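Local coordinates for probable starch synthase 4, chloroplastic/amyloplastic (Arabidopsis thaliana, PDB 6GNE), which belongs to the plant starch synthases, two-domain glycosyltransferases of the GT-B fold, and is modelled here with ADP and glycan ligands, at residues E47-K52 with E130-S135; I84-V89 with P93-E98; I412-K417 with Q449-A454. All coordinates share one frame; numbering follows the deposited sequence.

Contact 1: residues E47-K52 with E130-S135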
loop_
_atom_site.group_PDB
_atom_site.type_symbol
_atom_site.label_atom_id
_atom_site.label_comp_id
_atom_site.label_asym_id
_atom_site.label_seq_id
_atom_site.Cartn_x
_atom_site.Cartn_y
_atom_site.Cartn_z
ATOM N N GLU A 47 -6.046 11.685 -13.472
ATOM C CA GLU A 47 -6.116 10.549 -14.411
ATOM C C GLU A 47 -5.063 9.522 -14.026
ATOM O O GLU A 47 -3.986 9.866 -13.508
ATOM C CB GLU A 47 -5.817 10.990 -15.835
ATOM C CG GLU A 47 -6.990 11.526 -16.635
ATOM C CD GLU A 47 -6.562 12.067 -17.990
ATOM O OE1 GLU A 47 -5.421 11.752 -18.432
ATOM O OE2 GLU A 47 -7.422 12.726 -18.627
ATOM N N ILE A 48 -5.355 8.260 -14.293
ATOM C CA ILE A 48 -4.446 7.188 -13.924
ATOM C C ILE A 48 -4.088 6.347 -15.124
ATOM O O ILE A 48 -4.934 6.090 -15.949
ATOM C CB ILE A 48 -5.051 6.363 -12.792
ATOM C CG1 ILE A 48 -5.154 7.268 -11.556
ATOM C CG2 ILE A 48 -4.170 5.157 -12.476
ATOM C CD1 ILE A 48 -6.197 6.827 -10.582
ATOM N N ILE A 49 -2.820 5.966 -15.214
ATOM C CA ILE A 49 -2.338 5.087 -16.260
ATOM C C ILE A 49 -1.810 3.808 -15.615
ATOM O O ILE A 49 -0.932 3.882 -14.772
ATOM C CB ILE A 49 -1.257 5.755 -17.123
ATOM C CG1 ILE A 49 -1.835 7.013 -17.808
ATOM C CG2 ILE A 49 -0.698 4.771 -18.156
ATOM C CD1 ILE A 49 -0.805 7.881 -18.517
ATOM N N LEU A 50 -2.392 2.661 -16.019
ATOM C CA LEU A 50 -2.043 1.320 -15.539
ATOM C C LEU A 50 -1.713 0.400 -16.683
ATOM O O LEU A 50 -2.063 0.693 -17.812
ATOM C CB LEU A 50 -3.238 0.676 -14.811
ATOM C CG LEU A 50 -3.782 1.380 -13.580
ATOM C CD1 LEU A 50 -4.994 0.653 -13.063
ATOM C CD2 LEU A 50 -2.720 1.479 -12.504
ATOM N N PRO A 51 -1.070 -0.730 -16.398
ATOM C CA PRO A 51 -1.075 -1.784 -17.380
ATOM C C PRO A 51 -2.442 -2.455 -17.449
ATOM O O PRO A 51 -3.200 -2.420 -16.493
ATOM C CB PRO A 51 -0.037 -2.783 -16.853
ATOM C CG PRO A 51 0.763 -2.036 -15.837
ATOM C CD PRO A 51 -0.231 -1.080 -15.243
ATOM N N LYS A 52 -2.724 -3.084 -18.578
ATOM C CA LYS A 52 -3.850 -3.982 -18.691
ATOM C C LYS A 52 -3.336 -5.376 -18.363
ATOM O O LYS A 52 -2.893 -6.116 -19.247
ATOM C CB LYS A 52 -4.455 -3.954 -20.094
ATOM C CG LYS A 52 -5.631 -4.908 -20.274
ATOM C CD LYS A 52 -6.982 -4.206 -20.419
ATOM C CE LYS A 52 -8.080 -5.157 -20.866
ATOM N NZ LYS A 52 -7.634 -6.200 -21.864
ATOM N N GLU A 130 4.728 7.860 -23.684
ATOM C CA GLU A 130 4.378 7.869 -25.103
ATOM C C GLU A 130 2.880 8.108 -25.312
ATOM O O GLU A 130 2.505 8.909 -26.125
ATOM C CB GLU A 130 4.820 6.544 -25.735
ATOM C CG GLU A 130 5.036 6.574 -27.227
ATOM C CD GLU A 130 6.105 7.546 -27.630
ATOM O OE1 GLU A 130 5.754 8.588 -28.206
ATOM O OE2 GLU A 130 7.314 7.263 -27.354
ATOM N N LEU A 131 2.045 7.449 -24.532
ATOM C CA LEU A 131 0.608 7.700 -24.586
ATOM C C LEU A 131 0.297 9.162 -24.308
ATOM O O LEU A 131 -0.526 9.749 -24.998
ATOM C CB LEU A 131 -0.166 6.780 -23.624
ATOM C CG LEU A 131 -1.606 7.139 -23.207
ATOM C CD1 LEU A 131 -2.585 7.117 -24.383
ATOM C CD2 LEU A 131 -2.059 6.200 -22.098
ATOM N N LEU A 132 0.947 9.752 -23.311
ATOM C CA LEU A 132 0.741 11.184 -23.004
ATOM C C LEU A 132 1.121 12.124 -24.175
ATOM O O LEU A 132 0.320 12.993 -24.587
ATOM C CB LEU A 132 1.480 11.587 -21.721
ATOM C CG LEU A 132 0.918 11.008 -20.425
ATOM C CD1 LEU A 132 1.774 11.417 -19.243
ATOM C CD2 LEU A 132 -0.536 11.412 -20.203
ATOM N N LEU A 133 2.335 11.920 -24.694
ATOM C CA LEU A 133 2.850 12.691 -25.819
ATOM C C LEU A 133 1.860 12.595 -26.972
ATOM O O LEU A 133 1.334 13.604 -27.420
ATOM C CB LEU A 133 4.234 12.171 -26.238
ATOM C CG LEU A 133 4.904 12.793 -27.479
ATOM C CD1 LEU A 133 5.288 14.263 -27.269
ATOM C CD2 LEU A 133 6.121 11.980 -27.910
ATOM N N GLN A 134 1.573 11.374 -27.404
ATOM C CA GLN A 134 0.757 11.141 -28.606
ATOM C C GLN A 134 -0.701 11.598 -28.530
ATOM O O GLN A 134 -1.308 11.758 -29.567
ATOM C CB GLN A 134 0.853 9.672 -29.077
ATOM C CG GLN A 134 2.187 9.382 -29.773
ATOM C CD GLN A 134 2.305 7.985 -30.368
ATOM O OE1 GLN A 134 1.331 7.418 -30.904
ATOM N NE2 GLN A 134 3.513 7.415 -30.270
ATOM N N SER A 135 -1.249 11.829 -27.345
ATOM C CA SER A 135 -2.586 12.434 -27.199
ATOM C C SER A 135 -2.536 13.941 -26.970
ATOM O O SER A 135 -3.554 14.550 -26.648
ATOM C CB SER A 135 -3.360 11.788 -26.042
ATOM O OG SER A 135 -2.527 11.007 -25.215
#
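I49, on the parallel strand 45-51, reaches the last turn of helix 117-134 with a single methyl, CD1, which touches both L131 and L132. The chain of I49 is fully drawn out: CG1 lies anti to the carbonyl carbon (chi1 -61°) and the next torsion is extended, which carries CD1 well out from the strand toward the helix. It meets L132 CD2 at 3.9 Å and L131 CD2 at 4.1 Å. The two leucines come to it by different routes. L131 starts out toward the strand with CG anti to the backbone N (chi1 162°), a course that presents CD2 as the methyl meeting I49, whereas L132 sets off across the direction of the strand and only its end, CG and CD2, comes round to I49, the two side chains crossing at a slant. No hydrogen bond links the segments; all three residues are buried and the contact is purely apolar. A128 and F124, about one and two turns earlier on the same helix, also touch I49, and I97 of the neighbouring strand 92-100 packs on it as well. At the end of the helix Q134 NE2 gives a hydrogen bond to E130 OE1 at 3.3 Å, meeting the carboxylate from above its plane; E130 OE2 is held by Y160 OH. A helix laid on a strand of the central sheet through aliphatic side chains is characteristic of the Rossmann-like alpha/beta layering of a GT-B N-terminal domain.

Contact 2: residues I84-V89 with P93-E98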
loop_
_atom_site.group_PDB
_atom_site.type_symbol
_atom_site.label_atom_id
_atom_site.label_comp_id
_atom_site.label_asym_id
_atom_site.label_seq_id
_atom_site.Cartn_x
_atom_site.Cartn_y
_atom_site.Cartn_z
ATOM N N ILE A 84 -4.735 0.729 -26.423
ATOM C CA ILE A 84 -5.117 1.574 -25.297
ATOM C C ILE A 84 -6.585 1.310 -24.933
ATOM O O ILE A 84 -7.470 1.287 -25.818
ATOM C CB ILE A 84 -4.909 3.065 -25.628
ATOM C CG1 ILE A 84 -3.477 3.305 -26.137
ATOM C CG2 ILE A 84 -5.188 3.950 -24.418
ATOM C CD1 ILE A 84 -2.382 2.699 -25.274
ATOM N N TRP A 85 -6.828 1.103 -23.632
ATOM C CA TRP A 85 -8.180 0.925 -23.118
ATOM C C TRP A 85 -8.500 2.075 -22.183
ATOM O O TRP A 85 -7.598 2.569 -21.522
ATOM C CB TRP A 85 -8.294 -0.389 -22.351
ATOM C CG TRP A 85 -8.079 -1.621 -23.155
ATOM C CD1 TRP A 85 -6.914 -2.026 -23.740
ATOM C CD2 TRP A 85 -9.052 -2.618 -23.470
ATOM N NE1 TRP A 85 -7.100 -3.203 -24.395
ATOM C CE2 TRP A 85 -8.403 -3.595 -24.243
ATOM C CE3 TRP A 85 -10.399 -2.794 -23.150
ATOM C CZ2 TRP A 85 -9.066 -4.730 -24.724
ATOM C CZ3 TRP A 85 -11.043 -3.901 -23.611
ATOM C CH2 TRP A 85 -10.380 -4.853 -24.413
ATOM N N ILE A 86 -9.774 2.481 -22.113
ATOM C CA ILE A 86 -10.196 3.406 -21.046
ATOM C C ILE A 86 -11.374 2.868 -20.301
ATOM O O ILE A 86 -12.148 2.108 -20.829
ATOM C CB ILE A 86 -10.529 4.856 -21.520
ATOM C CG1 ILE A 86 -11.853 4.933 -22.285
ATOM C CG2 ILE A 86 -9.403 5.410 -22.377
ATOM C CD1 ILE A 86 -12.125 6.277 -22.954
ATOM N N GLY A 87 -11.510 3.327 -19.079
ATOM C CA GLY A 87 -12.578 2.916 -18.213
ATOM C C GLY A 87 -12.607 3.827 -17.030
ATOM O O GLY A 87 -11.722 4.661 -16.856
ATOM N N THR A 88 -13.621 3.672 -16.207
ATOM C CA THR A 88 -13.768 4.511 -15.035
ATOM C C THR A 88 -13.810 3.587 -13.841
ATOM O O THR A 88 -14.595 2.636 -13.804
ATOM C CB THR A 88 -15.015 5.380 -15.140
ATOM O OG1 THR A 88 -14.918 6.189 -16.330
ATOM C CG2 THR A 88 -15.134 6.301 -13.942
ATOM N N VAL A 89 -12.893 3.837 -12.907
ATOM C CA VAL A 89 -12.726 3.015 -11.735
ATOM C C VAL A 89 -12.927 3.940 -10.545
ATOM O O VAL A 89 -12.094 4.823 -10.250
ATOM C CB VAL A 89 -11.333 2.358 -11.677
ATOM C CG1 VAL A 89 -11.199 1.504 -10.418
ATOM C CG2 VAL A 89 -11.083 1.537 -12.936
ATOM N N PRO A 93 -10.953 8.481 -14.130
ATOM C CA PRO A 93 -10.603 7.981 -15.463
ATOM C C PRO A 93 -9.297 7.194 -15.457
ATOM O O PRO A 93 -8.334 7.623 -14.856
ATOM C CB PRO A 93 -10.447 9.263 -16.314
ATOM C CG PRO A 93 -10.942 10.378 -15.472
ATOM C CD PRO A 93 -10.827 9.941 -14.040
ATOM N N VAL A 94 -9.281 6.045 -16.124
ATOM C CA VAL A 94 -8.098 5.201 -16.189
ATOM C C VAL A 94 -7.800 4.823 -17.632
ATOM O O VAL A 94 -8.717 4.612 -18.422
ATOM C CB VAL A 94 -8.287 3.917 -15.358
ATOM C CG1 VAL A 94 -6.990 3.113 -15.300
ATOM C CG2 VAL A 94 -8.759 4.292 -13.950
ATOM N N HIS A 95 -6.511 4.768 -17.958
ATOM C CA HIS A 95 -5.992 4.311 -19.238
ATOM C C HIS A 95 -5.198 3.053 -18.945
ATOM O O HIS A 95 -4.236 3.092 -18.197
ATOM C CB HIS A 95 -5.092 5.380 -19.893
ATOM C CG HIS A 95 -5.859 6.504 -20.521
ATOM N ND1 HIS A 95 -6.243 7.628 -19.814
ATOM C CD2 HIS A 95 -6.349 6.658 -21.781
ATOM C CE1 HIS A 95 -6.923 8.431 -20.620
ATOM N NE2 HIS A 95 -7.011 7.862 -21.812
ATOM N N PHE A 96 -5.624 1.933 -19.517
ATOM C CA PHE A 96 -4.931 0.658 -19.383
ATOM C C PHE A 96 -4.144 0.377 -20.653
ATOM O O PHE A 96 -4.706 0.373 -21.748
ATOM C CB PHE A 96 -5.921 -0.485 -19.181
ATOM C CG PHE A 96 -6.898 -0.293 -18.059
ATOM C CD1 PHE A 96 -8.105 0.335 -18.282
ATOM C CD2 PHE A 96 -6.629 -0.790 -16.802
ATOM C CE1 PHE A 96 -9.017 0.481 -17.262
ATOM C CE2 PHE A 96 -7.539 -0.649 -15.766
ATOM C CZ PHE A 96 -8.727 0.003 -16.000
ATOM N N ILE A 97 -2.847 0.141 -20.527
ATOM C CA ILE A 97 -1.995 -0.114 -21.690
ATOM C C ILE A 97 -1.883 -1.619 -21.896
ATOM O O ILE A 97 -1.456 -2.337 -20.996
ATOM C CB ILE A 97 -0.607 0.537 -21.511
ATOM C CG1 ILE A 97 -0.757 2.053 -21.254
ATOM C CG2 ILE A 97 0.263 0.328 -22.723
ATOM C CD1 ILE A 97 0.575 2.793 -21.184
ATOM N N GLU A 98 -2.289 -2.087 -23.072
ATOM C CA GLU A 98 -2.111 -3.488 -23.482
ATOM C C GLU A 98 -1.005 -3.622 -24.550
ATOM O O GLU A 98 -1.267 -3.392 -25.725
ATOM C CB GLU A 98 -3.429 -4.059 -23.995
ATOM C CG GLU A 98 -3.415 -5.561 -24.113
ATOM C CD GLU A 98 -4.704 -6.171 -24.623
ATOM O OE1 GLU A 98 -5.670 -5.488 -25.096
ATOM O OE2 GLU A 98 -4.696 -7.410 -24.571
#
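A tight beta hairpin, strand 78-89 turning back into strand 92-100, holds I84-V89 and P93-E98 together as antiparallel neighbours, their axes 4.6 Å apart. Two hydrogen-bonded pairs rivet the backbone. In W85 with F96, W85 N gives to F96 O and F96 N to W85 O, both at 2.9 Å; in G87 with V94 the bonds run likewise in both directions. Between them lies the non-hydrogen-bonded pair I86 and H95. There the I86 side chain runs beside that of H95, pointing the same way, and its CG2 comes to 3.4 Å from H95 CD2, while I84 CG2 meets the edge of the same imidazole in its plane. The sheet's other face carries W85, V94 and F96. V94 CG1 sits over one face of the F96 ring, offset toward its rim, and V89 CG2 closes on V94 CG2 at 3.7 Å and lies near the ring edge at CZ. G87, without a side chain, lets the F96 ring extend alongside it, CE1 standing 4.2 Å from G87 N. Toward the far end of the strands, E98 is stretched out with CG anti to the backbone N (chi1 -166°), which brings its carboxylate to the indole: W85 NE1 gives a hydrogen bond of 2.8 Å to E98 OE1, on the anti side but out of the carboxylate plane, bent to 140° at the hydrogen. K52 makes a cation-pi contact with W85 and a long, weak ion pair with E98. The indole N-H thus has a charged acceptor, and the nearby lysine would probably steady the carboxylate's negative charge.

Contact 3: residues I412-K417 with Q449-A454; sequences IPIARK and QGFNYA
Apolar contacts alone join I414, on strand 412-416, to the helix 448-464, and one methyl makes both of them. I414 CG2 meets A454 CB at 3.9 Å and F451 CE1 at 4.2 Å, so the branch methyl touches two residues one helical turn apart. That branch stands anti to the backbone N of I414, while CG1, beside the backbone N (chi1 -54°), carries the longer arm elsewhere. A454 points toward the strand and brings nothing but its CB, which lets the backbones approach to 6.9 Å between I414 CA and A454 CA. F451 departs across the direction of the strand with CG anti to its own N (chi1 180°); only the far part of the ring comes near, and the I414 and F451 side chains cross at about a right angle, the methyl approaching the ring obliquely.

Aromatic and aliphatic neighbours also surround F451: the ring of F443, on the edge strand 441-443, meets it with planes near perpendicular, and I391 of strand 389-392 and A330 of helix 324-336 also touch it. Polar bonds are made by neighbouring residues of the two segments. R416 is held by three backbone carbonyls, S394 O, I395 O and Q444 O, through NE, NH1 and NH2, and N452 OD1 accepts a hydrogen bond from H329 NE2. With no polar bond between strand and helix, this seam of the C-terminal Rossmann-like domain rests on the close apolar fit of the I414 methyl against A454 and F451.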
loop_
_atom_site.group_PDB
_atom_site.type_symbol
_atom_site.label_atom_id
_atom_site.label_comp_id
_atom_site.label_asym_id
_atom_site.label_seq_id
_atom_site.Cartn_x
_atom_site.Cartn_y
_atom_site.Cartn_z
ATOM N N ILE A 412 -9.402 -2.783 17.720
ATOM C CA ILE A 412 -8.313 -2.053 18.400
ATOM C C ILE A 412 -6.948 -2.650 18.127
ATOM O O ILE A 412 -6.752 -3.827 18.352
ATOM C CB ILE A 412 -8.543 -2.019 19.907
ATOM C CG1 ILE A 412 -9.915 -1.373 20.208
ATOM C CG2 ILE A 412 -7.421 -1.271 20.612
ATOM C CD1 ILE A 412 -10.133 0.006 19.585
ATOM N N PRO A 413 -6.003 -1.845 17.624
ATOM C CA PRO A 413 -4.765 -2.405 17.130
ATOM C C PRO A 413 -3.746 -2.701 18.209
ATOM O O PRO A 413 -3.694 -2.031 19.241
ATOM C CB PRO A 413 -4.212 -1.316 16.189
ATOM C CG PRO A 413 -4.773 -0.068 16.714
ATOM C CD PRO A 413 -6.123 -0.430 17.244
ATOM N N ILE A 414 -2.942 -3.710 17.931
ATOM C CA ILE A 414 -1.773 -4.040 18.700
ATOM C C ILE A 414 -0.620 -4.038 17.696
ATOM O O ILE A 414 -0.574 -4.879 16.796
ATOM C CB ILE A 414 -1.883 -5.439 19.365
ATOM C CG1 ILE A 414 -3.183 -5.543 20.197
ATOM C CG2 ILE A 414 -0.602 -5.770 20.151
ATOM C CD1 ILE A 414 -3.411 -6.903 20.794
ATOM N N ALA A 415 0.321 -3.113 17.889
ATOM C CA ALA A 415 1.283 -2.771 16.872
ATOM C C ALA A 415 2.670 -2.585 17.440
ATOM O O ALA A 415 2.833 -2.070 18.548
ATOM C CB ALA A 415 0.849 -1.484 16.183
ATOM N N ARG A 416 3.678 -2.937 16.649
ATOM C CA ARG A 416 5.041 -2.606 17.010
ATOM C C ARG A 416 5.357 -1.148 16.651
ATOM O O ARG A 416 4.886 -0.662 15.641
ATOM C CB ARG A 416 6.036 -3.570 16.377
ATOM C CG ARG A 416 7.342 -3.653 17.189
ATOM C CD ARG A 416 8.344 -4.626 16.603
ATOM N NE ARG A 416 9.093 -3.990 15.532
ATOM C CZ ARG A 416 10.177 -3.250 15.690
ATOM N NH1 ARG A 416 10.755 -2.746 14.619
ATOM N NH2 ARG A 416 10.687 -3.016 16.881
ATOM N N LYS A 417 6.101 -0.454 17.511
ATOM C CA LYS A 417 6.435 0.956 17.307
ATOM C C LYS A 417 7.525 1.103 16.260
ATOM O O LYS A 417 8.717 1.082 16.571
ATOM C CB LYS A 417 6.908 1.619 18.593
ATOM C CG LYS A 417 5.781 2.072 19.465
ATOM C CD LYS A 417 6.226 2.276 20.914
ATOM C CE LYS A 417 6.584 3.718 21.238
ATOM N NZ LYS A 417 6.823 3.808 22.719
ATOM N N GLN A 449 8.389 -11.650 24.375
ATOM C CA GLN A 449 8.262 -10.912 25.619
ATOM C C GLN A 449 7.564 -9.536 25.392
ATOM O O GLN A 449 6.581 -9.214 26.055
ATOM C CB GLN A 449 9.655 -10.726 26.228
ATOM C CG GLN A 449 9.732 -10.700 27.733
ATOM C CD GLN A 449 10.454 -9.438 28.263
ATOM O OE1 GLN A 449 11.625 -9.478 28.724
ATOM N NE2 GLN A 449 9.750 -8.303 28.183
ATOM N N GLY A 450 8.055 -8.749 24.430
ATOM C CA GLY A 450 7.486 -7.452 24.148
ATOM C C GLY A 450 6.041 -7.561 23.710
ATOM O O GLY A 450 5.161 -6.863 24.249
ATOM N N PHE A 451 5.798 -8.448 22.743
ATOM C CA PHE A 451 4.464 -8.662 22.225
ATOM C C PHE A 451 3.502 -9.117 23.331
ATOM O O PHE A 451 2.373 -8.604 23.420
ATOM C CB PHE A 451 4.489 -9.663 21.017
ATOM C CG PHE A 451 3.129 -9.943 20.430
ATOM C CD1 PHE A 451 2.601 -9.111 19.475
ATOM C CD2 PHE A 451 2.341 -11.001 20.906
ATOM C CE1 PHE A 451 1.330 -9.289 18.967
ATOM C CE2 PHE A 451 1.049 -11.207 20.404
ATOM C CZ PHE A 451 0.553 -10.334 19.416
ATOM N N ASN A 452 3.937 -10.073 24.160
ATOM C CA ASN A 452 3.107 -10.611 25.283
ATOM C C ASN A 452 2.551 -9.547 26.214
ATOM O O ASN A 452 1.382 -9.587 26.569
ATOM C CB ASN A 452 3.859 -11.653 26.101
ATOM C CG ASN A 452 4.005 -13.003 25.376
ATOM O OD1 ASN A 452 3.489 -13.215 24.272
ATOM N ND2 ASN A 452 4.737 -13.915 25.981
ATOM N N TYR A 453 3.373 -8.575 26.587
ATOM C CA TYR A 453 2.925 -7.510 27.483
ATOM C C TYR A 453 1.830 -6.654 26.855
ATOM O O TYR A 453 0.852 -6.338 27.525
ATOM C CB TYR A 453 4.106 -6.658 27.966
ATOM C CG TYR A 453 3.756 -5.691 29.086
ATOM C CD1 TYR A 453 3.128 -6.152 30.267
ATOM C CD2 TYR A 453 4.024 -4.296 28.963
ATOM C CE1 TYR A 453 2.800 -5.276 31.285
ATOM C CE2 TYR A 453 3.692 -3.414 29.976
ATOM C CZ TYR A 453 3.090 -3.908 31.136
ATOM O OH TYR A 453 2.761 -3.053 32.165
ATOM N N ALA A 454 1.956 -6.311 25.576
ATOM C CA ALA A 454 0.875 -5.610 24.886
ATOM C C ALA A 454 -0.402 -6.459 24.778
ATOM O O ALA A 454 -1.500 -5.955 25.003
ATOM C CB ALA A 454 1.313 -5.148 23.509
#

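In the fold
Contacts 1 and 2 share the N-terminal domain and one mixed sheet: strand 45-51 lies next to strand 92-100, and I84-V89 with P93-E98 is nested in the loop that contact 1 closes, their centres 8 Å apart. Contact 3 belongs to the C-terminal domain, on the opposite side of the chain's centre, about 44 Å from contact 1 and 42 Å from contact 2 between centres. Contacts 1 and 3 are both buried strand-to-helix seams, small and wholly apolar. Contact 2, only partly buried, buries far more surface and joins strand to strand by backbone hydrogen bonds, with a side-chain hydrogen bond, W85 to E98, near one end.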